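Local atomic coordinates of 5-oxopent-3-ene-1,2,5-tricarboxylate decarboxylase (Exiguobacterium antarcticum B7, PDB entry 6IYM), a protein that belongs to the fumarylacetoacetate hydrolase family and binds a magnesium ion in a mixed beta fold, two copies making up the assembly. Residues N71-G76 with F94-K99; A100-V105 with S173-C178; R200-L205 with G258-V263; D109-H114 with L271-K276. One frame throughout, in Å; residues are numbered along the deposited sequence.

Contact 1. Residues N71-G76 with F94-K99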
loop_
_atom_site.group_PDB
_atom_site.type_symbol
_atom_site.label_atom_id
_atom_site.label_comp_id
_atom_site.label_asym_id
_atom_site.label_seq_id
_atom_site.Cartn_x
_atom_site.Cartn_y
_atom_site.Cartn_z
ATOM N N ASN A 71 -2.392 0.861 -1.564
ATOM C CA ASN A 71 -2.753 1.393 -0.231
ATOM C C ASN A 71 -3.158 2.856 -0.401
ATOM O O ASN A 71 -2.581 3.557 -1.255
ATOM C CB ASN A 71 -1.644 1.324 0.803
ATOM C CG ASN A 71 -1.210 -0.081 1.159
ATOM O OD1 ASN A 71 -1.518 -1.032 0.461
ATOM N ND2 ASN A 71 -0.441 -0.198 2.223
ATOM N N VAL A 72 -4.153 3.272 0.374
ATOM C CA VAL A 72 -4.562 4.696 0.528
ATOM C C VAL A 72 -3.367 5.464 1.129
ATOM O O VAL A 72 -2.818 5.040 2.173
ATOM C CB VAL A 72 -5.819 4.800 1.413
ATOM C CG1 VAL A 72 -6.202 6.249 1.652
ATOM C CG2 VAL A 72 -6.979 4.034 0.806
ATOM N N ILE A 73 -2.923 6.513 0.449
ATOM C CA ILE A 73 -1.785 7.354 0.920
ATOM C C ILE A 73 -2.349 8.417 1.849
ATOM O O ILE A 73 -3.290 9.091 1.405
ATOM C CB ILE A 73 -1.013 7.980 -0.253
ATOM C CG1 ILE A 73 -0.490 6.902 -1.210
ATOM C CG2 ILE A 73 0.092 8.878 0.276
ATOM C CD1 ILE A 73 -0.001 7.424 -2.562
ATOM N N CYS A 74 -1.779 8.542 3.059
ATOM C CA CYS A 74 -2.308 9.375 4.163
ATOM C C CYS A 74 -1.273 10.396 4.640
ATOM O O CYS A 74 -0.110 10.026 4.873
ATOM C CB CYS A 74 -2.700 8.502 5.347
ATOM S SG CYS A 74 -4.071 7.366 4.984
ATOM N N VAL A 75 -1.726 11.636 4.815
ATOM C CA VAL A 75 -0.931 12.760 5.362
ATOM C C VAL A 75 -1.093 12.756 6.878
ATOM O O VAL A 75 -2.205 12.458 7.341
ATOM C CB VAL A 75 -1.362 14.092 4.721
ATOM C CG1 VAL A 75 -0.594 15.272 5.324
ATOM C CG2 VAL A 75 -1.158 14.033 3.213
ATOM N N GLY A 76 -0.031 13.085 7.618
ATOM C CA GLY A 76 -0.078 13.234 9.092
ATOM C C GLY A 76 -0.737 14.560 9.484
ATOM O O GLY A 76 -1.590 15.059 8.733
ATOM N N PHE A 94 6.200 16.995 6.973
ATOM C CA PHE A 94 5.282 16.402 5.962
ATOM C C PHE A 94 5.341 14.883 6.076
ATOM O O PHE A 94 6.318 14.297 5.626
ATOM C CB PHE A 94 5.637 16.805 4.533
ATOM C CG PHE A 94 4.673 16.282 3.498
ATOM C CD1 PHE A 94 3.301 16.352 3.713
ATOM C CD2 PHE A 94 5.130 15.774 2.290
ATOM C CE1 PHE A 94 2.410 15.888 2.754
ATOM C CE2 PHE A 94 4.237 15.338 1.321
ATOM C CZ PHE A 94 2.881 15.389 1.559
ATOM N N VAL A 95 4.347 14.305 6.748
ATOM C CA VAL A 95 4.341 12.901 7.242
ATOM C C VAL A 95 3.428 12.123 6.291
ATOM O O VAL A 95 2.327 12.659 5.969
ATOM C CB VAL A 95 3.869 12.841 8.713
ATOM C CG1 VAL A 95 3.615 11.424 9.200
ATOM C CG2 VAL A 95 4.851 13.534 9.646
ATOM N N LEU A 96 3.903 10.978 5.781
ATOM C CA LEU A 96 3.152 10.137 4.814
ATOM C C LEU A 96 3.153 8.703 5.326
ATOM O O LEU A 96 4.182 8.272 5.743
ATOM C CB LEU A 96 3.789 10.222 3.424
ATOM C CG LEU A 96 3.432 11.474 2.626
ATOM C CD1 LEU A 96 4.265 11.582 1.355
ATOM C CD2 LEU A 96 1.947 11.501 2.278
ATOM N N PHE A 97 2.001 8.034 5.323
ATOM C CA PHE A 97 1.850 6.593 5.664
ATOM C C PHE A 97 0.654 6.037 4.883
ATOM O O PHE A 97 -0.032 6.819 4.173
ATOM C CB PHE A 97 1.691 6.412 7.174
ATOM C CG PHE A 97 0.649 7.324 7.744
ATOM C CD1 PHE A 97 0.987 8.593 8.174
ATOM C CD2 PHE A 97 -0.675 6.922 7.800
ATOM C CE1 PHE A 97 0.017 9.447 8.674
ATOM C CE2 PHE A 97 -1.643 7.781 8.289
ATOM C CZ PHE A 97 -1.296 9.040 8.724
ATOM N N THR A 98 0.383 4.734 4.994
ATOM C CA THR A 98 -0.676 4.107 4.168
ATOM C C THR A 98 -1.658 3.313 5.023
ATOM O O THR A 98 -1.371 3.001 6.213
ATOM C CB THR A 98 -0.035 3.241 3.083
ATOM O OG1 THR A 98 0.572 2.095 3.685
ATOM C CG2 THR A 98 0.973 4.019 2.278
ATOM N N LYS A 99 -2.773 2.975 4.394
ATOM C CA LYS A 99 -3.809 2.061 4.930
ATOM C C LYS A 99 -4.026 0.951 3.908
ATOM O O LYS A 99 -4.282 1.303 2.762
ATOM C CB LYS A 99 -5.117 2.817 5.143
ATOM C CG LYS A 99 -5.073 3.826 6.283
ATOM C CD LYS A 99 -6.264 4.734 6.258
ATOM C CE LYS A 99 -7.449 4.154 7.012
ATOM N NZ LYS A 99 -7.213 4.173 8.482
#
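The Phe97 ring leans over the backbone of Cys74: Cys74 O sits above one ring face, displaced toward the rim, while Cys74 CB comes to 3.2 Å from Phe97 CE2. A chi1 of 49° sets Phe97 CG between the backbone N and the carbonyl carbon. Cys74 SG lies obliquely to the same ring, 5.0 Å from its centroid, a sulfur-aromatic contact, and SG also touches the aliphatic chain of Lys99 (CD, 3.7 Å). The strands 72-75 and 96-99 are an antiparallel pair in the large mixed sheet of this hydrolase-family fold, with Val72-Lys99 and Cys74-Phe97 as hydrogen-bonded pairs. Phe97 also meets Phe168 edge to face, and its side chain is about 4 Å from the magnesium ion; the Lys99 ammonium reaches on to the metal ligand Asp155 in a salt bridge and to the carbonyl of Lys172. On the face carrying Ile73, Val75, Leu96 and Thr98, Leu96 CD2 meets Ile73 CG2 at 3.8 Å, the two side chains running obliquely to each other, and the Val75 methyls meet Phe94 CE1 with the two side chains at about a right angle. At the end of the pair, Asn71 ND2 donates to Thr98 OG1 (2.9 Å, 169° at the hydrogen), the hydroxyl lying in the amide plane; Thr98 OG1 also bonds Thr98 OG1 of the second subunit.

Contact 2. Residues A100-V105 with S173-C178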
loop_
_atom_site.group_PDB
_atom_site.type_symbol
_atom_site.label_atom_id
_atom_site.label_comp_id
_atom_site.label_asym_id
_atom_site.label_seq_id
_atom_site.Cartn_x
_atom_site.Cartn_y
_atom_site.Cartn_z
ATOM N N ALA A 100 -3.883 -0.316 4.314
ATOM C CA ALA A 100 -4.146 -1.498 3.457
ATOM C C ALA A 100 -5.544 -1.360 2.877
ATOM O O ALA A 100 -6.440 -0.896 3.584
ATOM C CB ALA A 100 -4.005 -2.779 4.224
ATOM N N PRO A 101 -5.735 -1.695 1.574
ATOM C CA PRO A 101 -7.053 -1.706 0.936
ATOM C C PRO A 101 -8.051 -2.676 1.597
ATOM O O PRO A 101 -9.203 -2.426 1.571
ATOM C CB PRO A 101 -6.766 -2.217 -0.483
ATOM C CG PRO A 101 -5.326 -1.909 -0.726
ATOM C CD PRO A 101 -4.667 -2.057 0.630
ATOM N N SER A 102 -7.556 -3.744 2.213
ATOM C CA SER A 102 -8.358 -4.691 3.018
ATOM C C SER A 102 -9.134 -3.932 4.125
ATOM O O SER A 102 -10.073 -4.517 4.637
ATOM C CB SER A 102 -7.464 -5.753 3.589
ATOM O OG SER A 102 -6.464 -5.177 4.442
ATOM N N SER A 103 -8.755 -2.694 4.502
ATOM C CA SER A 103 -9.413 -1.925 5.610
ATOM C C SER A 103 -10.626 -1.131 5.124
ATOM O O SER A 103 -11.421 -0.693 5.994
ATOM C CB SER A 103 -8.457 -1.037 6.352
ATOM O OG SER A 103 -8.082 0.093 5.579
ATOM N N ILE A 104 -10.813 -1.006 3.812
ATOM C CA ILE A 104 -11.904 -0.206 3.180
ATOM C C ILE A 104 -13.264 -0.829 3.490
ATOM O O ILE A 104 -13.395 -2.025 3.374
ATOM C CB ILE A 104 -11.703 -0.122 1.666
ATOM C CG1 ILE A 104 -10.448 0.681 1.292
ATOM C CG2 ILE A 104 -12.966 0.400 1.001
ATOM C CD1 ILE A 104 -10.520 2.140 1.627
ATOM N N VAL A 105 -14.229 0.008 3.850
ATOM C CA VAL A 105 -15.678 -0.316 3.859
ATOM C C VAL A 105 -16.366 0.893 3.255
ATOM O O VAL A 105 -15.740 1.963 3.197
ATOM C CB VAL A 105 -16.188 -0.636 5.282
ATOM C CG1 VAL A 105 -15.428 -1.802 5.905
ATOM C CG2 VAL A 105 -16.135 0.569 6.214
ATOM N N SER A 173 -4.790 0.021 9.758
ATOM C CA SER A 173 -4.986 -0.931 8.646
ATOM C C SER A 173 -5.774 -2.186 9.048
ATOM O O SER A 173 -6.007 -3.037 8.147
ATOM C CB SER A 173 -3.652 -1.250 8.031
ATOM O OG SER A 173 -3.090 -0.073 7.483
ATOM N N LEU A 174 -6.289 -2.270 10.280
ATOM C CA LEU A 174 -7.176 -3.390 10.704
ATOM C C LEU A 174 -8.433 -3.384 9.847
ATOM O O LEU A 174 -8.868 -2.274 9.499
ATOM C CB LEU A 174 -7.555 -3.208 12.180
ATOM C CG LEU A 174 -6.410 -3.308 13.180
ATOM C CD1 LEU A 174 -6.944 -3.563 14.580
ATOM C CD2 LEU A 174 -5.428 -4.405 12.800
ATOM N N ASP A 175 -9.036 -4.547 9.576
ATOM C CA ASP A 175 -10.266 -4.633 8.760
ATOM C C ASP A 175 -11.312 -3.658 9.361
ATOM O O ASP A 175 -11.516 -3.671 10.579
ATOM C CB ASP A 175 -10.784 -6.072 8.651
ATOM C CG ASP A 175 -9.821 -7.062 7.971
ATOM O OD1 ASP A 175 -8.752 -6.640 7.449
ATOM O OD2 ASP A 175 -10.119 -8.255 7.993
ATOM N N GLY A 176 -11.944 -2.830 8.530
ATOM C CA GLY A 176 -12.997 -1.884 8.936
ATOM C C GLY A 176 -12.476 -0.468 9.101
ATOM O O GLY A 176 -13.319 0.444 9.155
ATOM N N PHE A 177 -11.153 -0.256 9.122
ATOM C CA PHE A 177 -10.551 1.034 9.551
ATOM C C PHE A 177 -10.508 2.083 8.425
ATOM O O PHE A 177 -9.827 3.124 8.631
ATOM C CB PHE A 177 -9.160 0.807 10.130
ATOM C CG PHE A 177 -9.131 0.383 11.576
ATOM C CD1 PHE A 177 -10.187 -0.293 12.151
ATOM C CD2 PHE A 177 -8.005 0.621 12.337
ATOM C CE1 PHE A 177 -10.137 -0.685 13.484
ATOM C CE2 PHE A 177 -7.948 0.233 13.669
ATOM C CZ PHE A 177 -9.023 -0.419 14.242
ATOM N N CYS A 178 -11.164 1.879 7.274
ATOM C CA CYS A 178 -11.147 2.912 6.204
ATOM C C CYS A 178 -12.497 3.042 5.502
ATOM O O CYS A 178 -12.624 2.746 4.311
ATOM C CB CYS A 178 -10.010 2.640 5.218
ATOM S SG CYS A 178 -9.561 4.116 4.272
HETATM O O HOH W 1 -12.483 -3.571 5.582
HETATM O O HOH W 2 -7.342 -4.606 6.731
#
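Ser103 O is the acceptor that Cys178 N approaches at 2.9 Å, from above the carbonyl plane, while Gly176 N adds a weak bond. The carbonyl of the same Cys178 receives Val105 N at 3.2 Å, the donor again above the carbonyl plane, and Ile104 pairs with Cys178 as a short parallel bridge. Here Ile104 CD1 touches Cys178 SG at 3.4 Å, and Cys178 CB lies beside Ser103 OG. That hydroxyl, between its backbone N and carbonyl carbon (chi1 73°), turns back to donate to Ala100 O at 2.8 Å, an acceptor shared with Ser103 N in the 3-10 turn. Ala100 N in turn donates to Ser173 OG at 3.3 Å, and Ser173 OG is also bonded to Phe169 O. Two waters fill in the polar links: one donates to Ser102 O and Ile104 O and accepts from Gly176 N, the other joins Ser102 OG, Ser173 O and Asp175 OD1. Further out, the type II turn Leu174-Phe177 presents Asp175 OD2 to Arg136 and Thr230 of the second subunit. The contact thus joins the turn leading into strand 178-186 to strand 104-105 chiefly through backbone and water bonds, and the Arg136 salt bridge would be expected to favour a charged Asp175 at the subunit interface.

Contact 3. Residues R200-L205 with G258-V263. Unlike the reference sequence in segment 200-205: Glu204 (reference Gln). Unlike the reference sequence in segment 258-263: Val260 (reference Ile), Ile261 (reference Val).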
loop_
_atom_site.group_PDB
_atom_site.type_symbol
_atom_site.label_atom_id
_atom_site.label_comp_id
_atom_site.label_asym_id
_atom_site.label_seq_id
_atom_site.Cartn_x
_atom_site.Cartn_y
_atom_site.Cartn_z
ATOM N N ARG A 200 -19.361 14.115 13.492
ATOM C CA ARG A 200 -20.244 13.899 14.666
ATOM C C ARG A 200 -20.046 12.468 15.158
ATOM O O ARG A 200 -19.862 11.568 14.309
ATOM C CB ARG A 200 -21.699 14.190 14.314
ATOM C CG ARG A 200 -21.954 15.670 14.090
ATOM C CD ARG A 200 -23.365 16.016 13.686
ATOM N NE ARG A 200 -23.383 17.451 13.450
ATOM C CZ ARG A 200 -23.624 18.381 14.358
ATOM N NH1 ARG A 200 -23.917 18.043 15.601
ATOM N NH2 ARG A 200 -23.563 19.658 14.018
ATOM N N VAL A 201 -20.000 12.302 16.476
ATOM C CA VAL A 201 -20.041 10.978 17.151
ATOM C C VAL A 201 -21.327 10.955 17.978
ATOM O O VAL A 201 -21.511 11.861 18.820
ATOM C CB VAL A 201 -18.769 10.720 17.986
ATOM C CG1 VAL A 201 -18.875 9.448 18.831
ATOM C CG2 VAL A 201 -17.533 10.677 17.088
ATOM N N ASN A 202 -22.207 10.009 17.680
ATOM C CA ASN A 202 -23.548 9.909 18.309
ATOM C C ASN A 202 -24.236 11.268 18.266
ATOM O O ASN A 202 -24.931 11.584 19.229
ATOM C CB ASN A 202 -23.401 9.414 19.746
ATOM C CG ASN A 202 -22.710 8.078 19.738
ATOM O OD1 ASN A 202 -22.955 7.305 18.811
ATOM N ND2 ASN A 202 -21.866 7.812 20.736
ATOM N N GLY A 203 -24.028 12.062 17.215
ATOM C CA GLY A 203 -24.734 13.346 17.086
ATOM C C GLY A 203 -23.960 14.517 17.668
ATOM O O GLY A 203 -24.290 15.640 17.301
ATOM N N GLU A 204 -22.953 14.295 18.512
ATOM C CA GLU A 204 -22.149 15.406 19.093
ATOM C C GLU A 204 -21.089 15.874 18.073
ATOM O O GLU A 204 -20.257 15.056 17.644
ATOM C CB GLU A 204 -21.459 15.001 20.390
ATOM C CG GLU A 204 -20.669 16.140 21.013
ATOM C CD GLU A 204 -19.890 15.840 22.289
ATOM O OE1 GLU A 204 -19.272 14.751 22.375
ATOM O OE2 GLU A 204 -19.878 16.724 23.192
ATOM N N LEU A 205 -21.070 17.165 17.740
ATOM C CA LEU A 205 -20.006 17.766 16.874
ATOM C C LEU A 205 -18.632 17.597 17.529
ATOM O O LEU A 205 -18.471 18.053 18.688
ATOM C CB LEU A 205 -20.316 19.238 16.612
ATOM C CG LEU A 205 -19.404 19.895 15.572
ATOM C CD1 LEU A 205 -19.525 19.184 14.231
ATOM C CD2 LEU A 205 -19.732 21.361 15.433
ATOM N N GLY A 258 -21.245 0.311 19.314
ATOM C CA GLY A 258 -22.486 1.106 19.215
ATOM C C GLY A 258 -22.269 2.536 18.737
ATOM O O GLY A 258 -23.229 3.132 18.238
ATOM N N ASP A 259 -21.065 3.086 18.856
ATOM C CA ASP A 259 -20.806 4.499 18.494
ATOM C C ASP A 259 -21.044 4.723 16.997
ATOM O O ASP A 259 -20.552 3.906 16.202
ATOM C CB ASP A 259 -19.404 4.906 18.911
ATOM C CG ASP A 259 -19.289 5.173 20.397
ATOM O OD1 ASP A 259 -20.345 5.128 21.063
ATOM O OD2 ASP A 259 -18.152 5.467 20.865
ATOM N N VAL A 260 -21.799 5.772 16.644
ATOM C CA VAL A 260 -22.112 6.150 15.239
ATOM C C VAL A 260 -21.281 7.372 14.867
ATOM O O VAL A 260 -21.401 8.406 15.554
ATOM C CB VAL A 260 -23.600 6.425 15.051
ATOM C CG1 VAL A 260 -23.905 6.899 13.643
ATOM C CG2 VAL A 260 -24.427 5.212 15.415
ATOM N N ILE A 261 -20.466 7.242 13.825
ATOM C CA ILE A 261 -19.543 8.326 13.363
ATOM C C ILE A 261 -20.116 8.862 12.055
ATOM O O ILE A 261 -20.385 8.033 11.168
ATOM C CB ILE A 261 -18.112 7.804 13.188
ATOM C CG1 ILE A 261 -17.672 6.928 14.368
ATOM C CG2 ILE A 261 -17.147 8.966 12.974
ATOM C CD1 ILE A 261 -16.689 5.853 13.965
ATOM N N ASP A 262 -20.356 10.174 11.983
ATOM C CA ASP A 262 -20.864 10.881 10.775
ATOM C C ASP A 262 -19.859 11.967 10.336
ATOM O O ASP A 262 -19.862 13.087 10.920
ATOM C CB ASP A 262 -22.241 11.456 11.082
ATOM C CG ASP A 262 -22.880 12.248 9.953
ATOM O OD1 ASP A 262 -22.623 11.927 8.765
ATOM O OD2 ASP A 262 -23.641 13.193 10.283
ATOM N N VAL A 263 -19.075 11.675 9.300
ATOM C CA VAL A 263 -18.140 12.629 8.637
ATOM C C VAL A 263 -18.893 13.253 7.456
ATOM O O VAL A 263 -19.547 12.538 6.676
ATOM C CB VAL A 263 -16.852 11.916 8.171
ATOM C CG1 VAL A 263 -15.842 12.877 7.557
ATOM C CG2 VAL A 263 -16.204 11.089 9.280
HETATM O O HOH W 3 -23.112 10.955 14.797
#
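Arg200 and Asp262 form an antiparallel hydrogen-bonded pair, each backbone N giving a bond of 2.8 Å to the other's O, and the neighbouring Val201-Ile261 pair is non-hydrogen-bonded. Asn202 N then donates to Val260 O, again at 2.8 Å. At this point strand 196-201 turns away through the type I' turn Val201-Glu204 of a beta hairpin, and the Asn202 side chain takes over the pairing. Its chi1 of -58° puts CG anti to the carbonyl carbon; from there both ends of the amide meet segment 258-263: OD1 receives Val260 N at 2.9 Å in a nearly straight bond, and ND2 donates to Asp259 OD1 at 3.1 Å. The carboxylate oxygen lies in the amide plane, but the amide N comes from above the carboxylate, the two planes being 70° apart. Two bonds thereby fix the rotation of the amide, and Asp259 OD2 is held by Gln256 N. A water accepts from Gly203 N and donates to Val260 O, tying the turn to the strand. Arg200 runs extended away from this pairing, and its NH1 bonds Gly203 O at 3.0 Å, in the guanidinium plane, with Leu205 CB over one face. Asp262 is bonded instead to His270. Within the five-stranded mixed sheet, strand 260-265 lies between 196-201 and 269-276, and the Val201-Ile261 face packs on Tyr123 of strand 121-131.

Contact 4. Residues D109-H114 with L271-K276. Unlike the reference sequence in segment 271-276: Gln274 (reference Lys).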
loop_
_atom_site.group_PDB
_atom_site.type_symbol
_atom_site.label_atom_id
_atom_site.label_comp_id
_atom_site.label_asym_id
_atom_site.label_seq_id
_atom_site.Cartn_x
_atom_site.Cartn_y
_atom_site.Cartn_z
ATOM N N ASP A 109 -21.542 0.862 6.331
ATOM C CA ASP A 109 -20.888 -0.405 6.742
ATOM C C ASP A 109 -20.372 -0.251 8.159
ATOM O O ASP A 109 -19.777 0.775 8.511
ATOM C CB ASP A 109 -19.709 -0.803 5.854
ATOM C CG ASP A 109 -20.140 -1.384 4.532
ATOM O OD1 ASP A 109 -21.363 -1.497 4.350
ATOM O OD2 ASP A 109 -19.251 -1.660 3.673
ATOM N N PRO A 110 -20.501 -1.319 8.963
ATOM C CA PRO A 110 -19.899 -1.352 10.287
ATOM C C PRO A 110 -18.364 -1.232 10.246
ATOM O O PRO A 110 -17.739 -1.718 9.294
ATOM C CB PRO A 110 -20.286 -2.735 10.839
ATOM C CG PRO A 110 -21.425 -3.210 9.961
ATOM C CD PRO A 110 -21.214 -2.565 8.613
ATOM N N ILE A 111 -17.798 -0.562 11.256
ATOM C CA ILE A 111 -16.347 -0.589 11.570
ATOM C C ILE A 111 -16.145 -1.680 12.622
ATOM O O ILE A 111 -16.697 -1.548 13.716
ATOM C CB ILE A 111 -15.858 0.789 12.067
ATOM C CG1 ILE A 111 -15.901 1.854 10.967
ATOM C CG2 ILE A 111 -14.478 0.697 12.679
ATOM C CD1 ILE A 111 -16.214 3.227 11.503
ATOM N N GLU A 112 -15.427 -2.745 12.289
ATOM C CA GLU A 112 -15.125 -3.825 13.251
ATOM C C GLU A 112 -14.421 -3.189 14.454
ATOM O O GLU A 112 -13.480 -2.414 14.242
ATOM C CB GLU A 112 -14.329 -4.913 12.526
ATOM C CG GLU A 112 -13.879 -6.054 13.405
ATOM C CD GLU A 112 -13.289 -7.242 12.659
ATOM O OE1 GLU A 112 -13.004 -8.250 13.330
ATOM O OE2 GLU A 112 -13.089 -7.156 11.420
ATOM N N ARG A 113 -14.885 -3.482 15.675
ATOM C CA ARG A 113 -14.416 -2.837 16.934
ATOM C C ARG A 113 -13.020 -3.333 17.358
ATOM O O ARG A 113 -12.245 -2.509 17.944
ATOM C CB ARG A 113 -15.455 -3.072 18.042
ATOM C CG ARG A 113 -14.941 -2.872 19.464
ATOM C CD ARG A 113 -14.780 -1.410 19.835
ATOM N NE ARG A 113 -14.188 -1.244 21.159
ATOM C CZ ARG A 113 -12.895 -1.249 21.421
ATOM N NH1 ARG A 113 -12.019 -1.397 20.439
ATOM N NH2 ARG A 113 -12.468 -1.093 22.668
ATOM N N HIS A 114 -12.701 -4.613 17.126
ATOM C CA HIS A 114 -11.399 -5.263 17.470
ATOM C C HIS A 114 -11.043 -4.995 18.952
ATOM O O HIS A 114 -9.915 -4.536 19.227
ATOM C CB HIS A 114 -10.275 -4.778 16.518
ATOM C CG HIS A 114 -10.478 -5.021 15.050
ATOM N ND1 HIS A 114 -10.057 -6.181 14.415
ATOM C CD2 HIS A 114 -10.951 -4.211 14.069
ATOM C CE1 HIS A 114 -10.364 -6.110 13.132
ATOM N NE2 HIS A 114 -10.906 -4.896 12.886
ATOM N N LEU A 271 -20.518 10.470 5.174
ATOM C CA LEU A 271 -19.993 9.100 5.344
ATOM C C LEU A 271 -20.240 8.722 6.799
ATOM O O LEU A 271 -19.521 9.226 7.679
ATOM C CB LEU A 271 -18.507 9.093 4.972
ATOM C CG LEU A 271 -17.808 7.737 4.879
ATOM C CD1 LEU A 271 -18.440 6.821 3.830
ATOM C CD2 LEU A 271 -16.346 7.942 4.554
ATOM N N GLN A 272 -21.217 7.851 7.032
ATOM C CA GLN A 272 -21.594 7.404 8.393
ATOM C C GLN A 272 -21.341 5.905 8.512
ATOM O O GLN A 272 -21.795 5.146 7.617
ATOM C CB GLN A 272 -23.052 7.739 8.677
ATOM C CG GLN A 272 -23.531 7.259 10.045
ATOM C CD GLN A 272 -25.010 7.521 10.198
ATOM O OE1 GLN A 272 -25.494 8.618 9.922
ATOM N NE2 GLN A 272 -25.738 6.492 10.610
ATOM N N ASN A 273 -20.668 5.535 9.608
ATOM C CA ASN A 273 -20.317 4.153 9.988
ATOM C C ASN A 273 -20.502 4.006 11.497
ATOM O O ASN A 273 -20.169 4.947 12.282
ATOM C CB ASN A 273 -18.893 3.817 9.536
ATOM C CG ASN A 273 -18.675 4.076 8.055
ATOM O OD1 ASN A 273 -18.360 5.200 7.639
ATOM N ND2 ASN A 273 -18.909 3.055 7.247
ATOM N N GLN A 274 -20.900 2.821 11.923
ATOM C CA GLN A 274 -21.052 2.511 13.360
ATOM C C GLN A 274 -19.945 1.526 13.732
ATOM O O GLN A 274 -19.738 0.541 13.000
ATOM C CB GLN A 274 -22.474 1.986 13.593
ATOM C CG GLN A 274 -22.901 1.977 15.055
ATOM C CD GLN A 274 -24.278 1.395 15.312
ATOM O OE1 GLN A 274 -24.960 0.874 14.433
ATOM N NE2 GLN A 274 -24.694 1.478 16.561
ATOM N N VAL A 275 -19.287 1.743 14.860
ATOM C CA VAL A 275 -18.382 0.732 15.475
ATOM C C VAL A 275 -19.261 -0.434 15.957
ATOM O O VAL A 275 -20.242 -0.182 16.686
ATOM C CB VAL A 275 -17.525 1.376 16.577
ATOM C CG1 VAL A 275 -16.598 0.384 17.282
ATOM C CG2 VAL A 275 -16.727 2.545 16.025
ATOM N N LYS A 276 -18.981 -1.663 15.521
ATOM C CA LYS A 276 -19.739 -2.849 16.017
ATOM C C LYS A 276 -18.824 -4.062 16.186
ATOM O O LYS A 276 -18.052 -4.365 15.268
ATOM C CB LYS A 276 -20.926 -3.163 15.106
ATOM C CG LYS A 276 -22.238 -2.545 15.580
ATOM C CD LYS A 276 -23.410 -2.740 14.650
ATOM C CE LYS A 276 -23.066 -2.412 13.213
ATOM N NZ LYS A 276 -24.272 -2.121 12.401
#
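Asn273 supplies the side-chain hydrogen bond to the backbone of segment 109-114: its ND2 donates to Asp109 O at 2.7 Å, the acceptor lying in the amide plane and the donor on a carbonyl lone pair. ND2 also bonds Gly106 O, so two carbonyls grip the amide. Backbone bonds follow in parallel register, Ile111 N to Gln274 O at 2.8 Å and Lys276 N to Ile111 O at 2.9 Å; a weak one runs from Arg113 N to Lys276 O. Apolar contacts flank them. Ile111 CD1 meets Asn273 CB at 3.4 Å, the side chains about at a right angle, while Val275 CG1, anti to its backbone N (chi1 178°), lies against Arg113 CD at 3.6 Å. On the other face Lys276 CE rests on Pro110 CB and CG, its chain crossing the proline ring obliquely. Three charged groups find partners outside the two segments: Asp109 with Arg61, Arg113 with the carbonyl of Thr118, and Glu112 with Arg136 of the second subunit. Strand 111-112 is an outermost strand of the five-stranded mixed sheet within this chain, parallel to 269-276, whose other neighbour is 260-265; Ile111 packs against Ile261 there, and against Val156 and Pro179 of the larger sheet.

How the contacts relate
From the N terminus, contact 1 closes first, joining 71-76 to 94-99 across a loop of 17 residues without helix or strand. The chain runs straight on into 100-105, whose partner 173-178 closes contact 2; Lys99 NZ lies 2.8 Å from Phe177 O, linking the two. Before contact 2 closes, segment 109-114 opens contact 4, so these two cross, and His114 NE2 probably bonds Asp175 O. Contact 4 closes only near the C terminus, and contact 3 is nested inside its loop. Contacts 3 and 4 share the five-stranded sheet through neighbouring strands 260-265 and 269-276, while contacts 1 and 2 belong to the larger sheet; contacts 1, 2 and 4 also reach the second subunit.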